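PDB 3FZ4: putative arsenate reductase from Streptococcus mutans UA159, which probably reduces arsenate or a related substrate through redox-active cysteine chemistry, as a member of the ArsC family with a thioredoxin-like fold. Local coordinates for residues I95-E103 with I109-F120. The protein carries 1 engineered substitution. Numbering follows the deposited sequence. Where two conformers were deposited one is given.
With NA (sodium ion), chain B.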
loop_
_atom_site.group_PDB
_atom_site.type_symbol
_atom_site.label_atom_id
_atom_site.label_comp_id
_atom_site.label_asym_id
_atom_site.label_seq_id
_atom_site.Cartn_x
_atom_site.Cartn_y
_atom_site.Cartn_z
ATOM N N ILE A 95 -3.136 -2.933 -5.484
ATOM C CA ILE A 95 -2.915 -2.251 -4.219
ATOM C C ILE A 95 -2.319 -0.842 -4.481
ATOM O O ILE A 95 -1.456 -0.671 -5.339
ATOM C CB ILE A 95 -1.945 -3.054 -3.286
ATOM C CG1 ILE A 95 -2.392 -4.503 -3.165
ATOM C CG2 ILE A 95 -1.786 -2.354 -1.944
ATOM C CD1 ILE A 95 -1.457 -5.359 -2.376
ATOM N N LYS A 96 -2.814 0.166 -3.779
ATOM C CA LYS A 96 -2.255 1.507 -3.857
ATOM C C LYS A 96 -0.768 1.439 -3.486
ATOM O O LYS A 96 -0.409 0.705 -2.550
ATOM C CB LYS A 96 -3.009 2.366 -2.856
ATOM C CG LYS A 96 -2.558 3.792 -2.786
ATOM C CD LYS A 96 -2.737 4.511 -4.099
ATOM C CE LYS A 96 -2.577 6.001 -3.887
ATOM N NZ LYS A 96 -2.500 6.787 -5.144
ATOM N N ARG A 97 0.066 2.224 -4.164
ATOM C CA ARG A 97 1.506 2.227 -3.844
ATOM C C ARG A 97 2.005 3.667 -3.951
ATOM O O ARG A 97 1.375 4.479 -4.644
ATOM C CB ARG A 97 2.305 1.308 -4.782
ATOM C CG ARG A 97 2.051 1.626 -6.240
ATOM C CD ARG A 97 2.905 0.801 -7.137
ATOM N NE ARG A 97 2.841 1.269 -8.513
ATOM C CZ ARG A 97 2.136 0.684 -9.475
ATOM N NH1 ARG A 97 2.184 1.193 -10.698
ATOM N NH2 ARG A 97 1.429 -0.409 -9.225
ATOM N N PRO A 98 3.080 4.011 -3.253
ATOM C CA PRO A 98 3.755 3.175 -2.256
ATOM C C PRO A 98 2.952 2.970 -0.982
ATOM O O PRO A 98 1.958 3.672 -0.728
ATOM C CB PRO A 98 5.023 3.959 -1.943
ATOM C CG PRO A 98 4.635 5.403 -2.209
ATOM C CD PRO A 98 3.674 5.352 -3.372
ATOM N N LEU A 99 3.394 2.012 -0.168
ATOM C CA LEU A 99 2.893 1.868 1.196
ATOM C C LEU A 99 4.079 1.919 2.126
ATOM O O LEU A 99 5.149 1.384 1.816
ATOM C CB LEU A 99 2.246 0.515 1.427
ATOM C CG LEU A 99 1.127 0.097 0.500
ATOM C CD1 LEU A 99 0.751 -1.368 0.789
ATOM C CD2 LEU A 99 -0.084 1.014 0.662
ATOM N N LEU A 100 3.900 2.616 3.243
ATOM C CA LEU A 100 4.874 2.616 4.325
ATOM C C LEU A 100 4.238 1.998 5.553
ATOM O O LEU A 100 3.140 2.380 5.945
ATOM C CB LEU A 100 5.387 4.034 4.583
ATOM C CG LEU A 100 6.616 4.128 5.486
ATOM C CD1 LEU A 100 7.830 3.563 4.789
ATOM C CD2 LEU A 100 6.859 5.563 5.921
ATOM N N VAL A 101 4.918 0.998 6.101
ATOM C CA VAL A 101 4.401 0.138 7.159
ATOM C C VAL A 101 5.422 0.142 8.279
ATOM O O VAL A 101 6.610 0.032 8.023
ATOM C CB VAL A 101 4.153 -1.271 6.605
ATOM C CG1 VAL A 101 3.619 -2.218 7.681
ATOM C CG2 VAL A 101 3.198 -1.224 5.417
ATOM N N LYS A 102 4.955 0.267 9.521
ATOM C CA LYS A 102 5.857 0.273 10.679
ATOM C C LYS A 102 5.430 -0.828 11.622
ATOM O O LYS A 102 4.314 -0.819 12.133
ATOM C CB LYS A 102 5.864 1.619 11.415
ATOM C CG LYS A 102 6.995 1.747 12.444
ATOM C CD LYS A 102 7.063 3.161 13.025
ATOM C CE LYS A 102 5.788 3.498 13.827
ATOM N NZ LYS A 102 5.900 4.761 14.629
ATOM N N GLU A 103 6.321 -1.794 11.824
ATOM C CA GLU A 103 6.021 -2.944 12.693
ATOM C C GLU A 103 4.655 -3.548 12.352
ATOM O O GLU A 103 3.836 -3.839 13.216
ATOM C CB GLU A 103 6.137 -2.589 14.185
ATOM C CG GLU A 103 7.528 -2.055 14.513
ATOM C CD GLU A 103 7.788 -1.730 15.980
ATOM O OE1 GLU A 103 6.922 -1.138 16.658
ATOM O OE2 GLU A 103 8.898 -2.049 16.438
ATOM N N ILE A 109 -0.340 5.585 3.141
ATOM C CA ILE A 109 -0.662 5.060 1.808
ATOM C C ILE A 109 -0.404 6.163 0.785
ATOM O O ILE A 109 -0.846 7.297 0.976
ATOM C CB ILE A 109 -2.171 4.640 1.699
ATOM C CG1 ILE A 109 -2.587 3.622 2.764
ATOM C CG2 ILE A 109 -2.470 4.107 0.312
ATOM C CD1 ILE A 109 -4.120 3.388 2.795
ATOM N N GLY A 110 0.269 5.841 -0.320
ATOM C CA GLY A 110 0.580 6.831 -1.345
ATOM C C GLY A 110 1.609 7.852 -0.865
ATOM O O GLY A 110 2.291 7.672 0.172
ATOM N N TYR A 111 1.732 8.943 -1.595
ATOM C CA TYR A 111 2.786 9.908 -1.306
ATOM C C TYR A 111 2.263 11.334 -1.536
ATOM O O TYR A 111 2.791 12.100 -2.331
ATOM C CB TYR A 111 4.054 9.586 -2.123
ATOM C CG TYR A 111 5.274 10.300 -1.615
ATOM C CD1 TYR A 111 5.749 10.096 -0.337
ATOM C CD2 TYR A 111 5.957 11.190 -2.432
ATOM C CE1 TYR A 111 6.896 10.777 0.130
ATOM C CE2 TYR A 111 7.085 11.836 -1.984
ATOM C CZ TYR A 111 7.536 11.644 -0.698
ATOM O OH TYR A 111 8.668 12.306 -0.286
ATOM N N ARG A 112 1.182 11.663 -0.843
ATOM C CA ARG A 112 0.589 13.006 -0.933
ATOM C C ARG A 112 1.274 14.003 -0.044
ATOM O O ARG A 112 1.165 15.207 -0.285
ATOM C CB ARG A 112 -0.884 12.978 -0.536
ATOM C CG ARG A 112 -1.687 12.108 -1.410
ATOM C CD ARG A 112 -3.173 12.260 -1.141
ATOM N NE ARG A 112 -3.839 13.397 -1.851
ATOM C CZ ARG A 112 -4.178 14.555 -1.270
ATOM N NH1 ARG A 112 -3.963 14.758 0.030
ATOM N NH2 ARG A 112 -4.787 15.500 -1.966
ATOM N N THR A 113 1.965 13.514 0.987
ATOM C CA THR A 113 2.642 14.338 1.977
ATOM C C THR A 113 4.003 13.692 2.246
ATOM O O THR A 113 4.162 12.481 2.103
ATOM C CB THR A 113 1.848 14.444 3.303
ATOM O OG1 THR A 113 1.559 13.120 3.756
ATOM C CG2 THR A 113 0.536 15.195 3.106
ATOM N N ALA A 114 4.982 14.486 2.650
ATOM C CA ALA A 114 6.356 14.000 2.913
ATOM C C ALA A 114 6.382 13.060 4.117
ATOM O O ALA A 114 5.714 13.308 5.134
ATOM C CB ALA A 114 7.246 15.200 3.177
ATOM N N TYR A 115 7.189 12.001 4.027
ATOM C CA TYR A 115 7.317 11.056 5.124
ATOM C C TYR A 115 7.862 11.715 6.388
ATOM O O TYR A 115 7.584 11.251 7.499
ATOM C CB TYR A 115 8.237 9.912 4.723
ATOM C CG TYR A 115 7.647 8.898 3.778
ATOM C CD1 TYR A 115 6.260 8.694 3.683
ATOM C CD2 TYR A 115 8.498 8.118 3.001
ATOM C CE1 TYR A 115 5.754 7.722 2.841
ATOM C CE2 TYR A 115 7.988 7.115 2.210
ATOM C CZ TYR A 115 6.623 6.921 2.128
ATOM O OH TYR A 115 6.172 5.910 1.310
ATOM N N GLU A 116 8.683 12.735 6.236
ATOM C CA GLU A 116 9.285 13.331 7.415
ATOM C C GLU A 116 8.239 13.808 8.411
ATOM O O GLU A 116 8.511 13.770 9.630
ATOM C CB GLU A 116 10.200 14.500 7.025
ATOM C CG GLU A 116 10.965 15.052 8.215
ATOM C CD GLU A 116 12.013 16.092 7.877
ATOM O OE1 GLU A 116 12.406 16.205 6.692
ATOM O OE2 GLU A 116 12.401 16.799 8.837
ATOM N N ASP A 117 7.075 14.216 7.887
ATOM C CA ASP A 117 5.932 14.670 8.717
ATOM C C ASP A 117 5.489 13.578 9.725
ATOM O O ASP A 117 4.950 13.910 10.789
ATOM C CB ASP A 117 4.710 15.107 7.878
ATOM C CG ASP A 117 4.993 16.262 6.899
ATOM O OD1 ASP A 117 6.083 16.866 6.889
ATOM O OD2 ASP A 117 4.062 16.548 6.106
ATOM N N LEU A 118 5.736 12.299 9.431
ATOM C CA LEU A 118 5.335 11.203 10.332
ATOM C C LEU A 118 6.076 11.256 11.671
ATOM O O LEU A 118 5.569 10.792 12.699
ATOM C CB LEU A 118 5.563 9.864 9.649
ATOM C CG LEU A 118 4.685 9.634 8.411
ATOM C CD1 LEU A 118 5.264 8.486 7.639
ATOM C CD2 LEU A 118 3.205 9.402 8.701
ATOM N N ASP A 119 7.289 11.815 11.646
ATOM C CA ASP A 119 8.063 12.131 12.843
ATOM C C ASP A 119 8.513 10.910 13.612
ATOM O O ASP A 119 8.384 10.859 14.842
ATOM C CB ASP A 119 7.286 13.115 13.739
ATOM C CG ASP A 119 8.141 13.706 14.857
ATOM O OD1 ASP A 119 9.384 13.757 14.756
ATOM O OD2 ASP A 119 7.560 14.134 15.868
ATOM N N PHE A 120 9.027 9.919 12.895
ATOM C CA PHE A 120 9.518 8.712 13.535
ATOM C C PHE A 120 10.892 8.967 14.126
ATOM O O PHE A 120 11.245 8.350 15.133
ATOM C CB PHE A 120 9.557 7.531 12.558
ATOM C CG PHE A 120 8.199 7.131 12.002
ATOM C CD1 PHE A 120 7.030 7.268 12.754
ATOM C CD2 PHE A 120 8.107 6.608 10.707
ATOM C CE1 PHE A 120 5.800 6.870 12.229
ATOM C CE2 PHE A 120 6.897 6.221 10.192
ATOM C CZ PHE A 120 5.740 6.352 10.950
ATOM O OXT PHE A 120 11.658 9.791 13.620
HETATM NA NA NA B . 3.510 5.556 1.472
#
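L100 and Y115 set the pattern of this contact: the methyl CD2 of L100 sits over the middle of the Y115 ring, 3.8 Å from its centroid and only 7° off the ring normal, a CH-pi contact. The branched end of leucine offers just such a methyl: with CG anti to the backbone N (chi1 -168°) the branch point is sent from the strand toward the tyrosine, and the turn at chi2 lays CD2 on the ring. On the opposite ring face lies CE1 of Y111, so the phenol is held between an aliphatic and an aromatic neighbour. CD2 of L100 also meets CD1 of L118 at 3.7 Å, closing the apolar patch with the short 3-10 segment 115-118.

Farther along the strand, K102 and F120, the C-terminal residue, approach from opposite directions, and the ring takes CD of K102 over one face, 3.9 Å from its centroid, and CB of L118 on the other. The long methylenes of lysine can cover an aromatic face while its amine stays near the ring rim; in the conformer given, the bend at chi3 carries CE, and NZ beyond it, over the rim near CE1.

At the other end, L99 pairs with I109 as an antiparallel non-hydrogen-bonded pair, and CD2 of L99 lies 3.9 Å from CG2 of I109. G110 N then donates to P98 O at 2.8 Å. The positive phi of G110 (69°) suits glycine as the chain leaves the strand. Its carbonyl O, the hydroxyl of Y115 (OH 2.7 Å from the ion) and Q108 O bind sodium, and the ion lies at the edge of the Y115 ring, in its plane. The cis peptide bond before P98 is the hallmark cis-proline of thioredoxin-like folds; here it leads into strand 99-102, which forms with strand 105-109 the C-terminal beta hairpin of that fold.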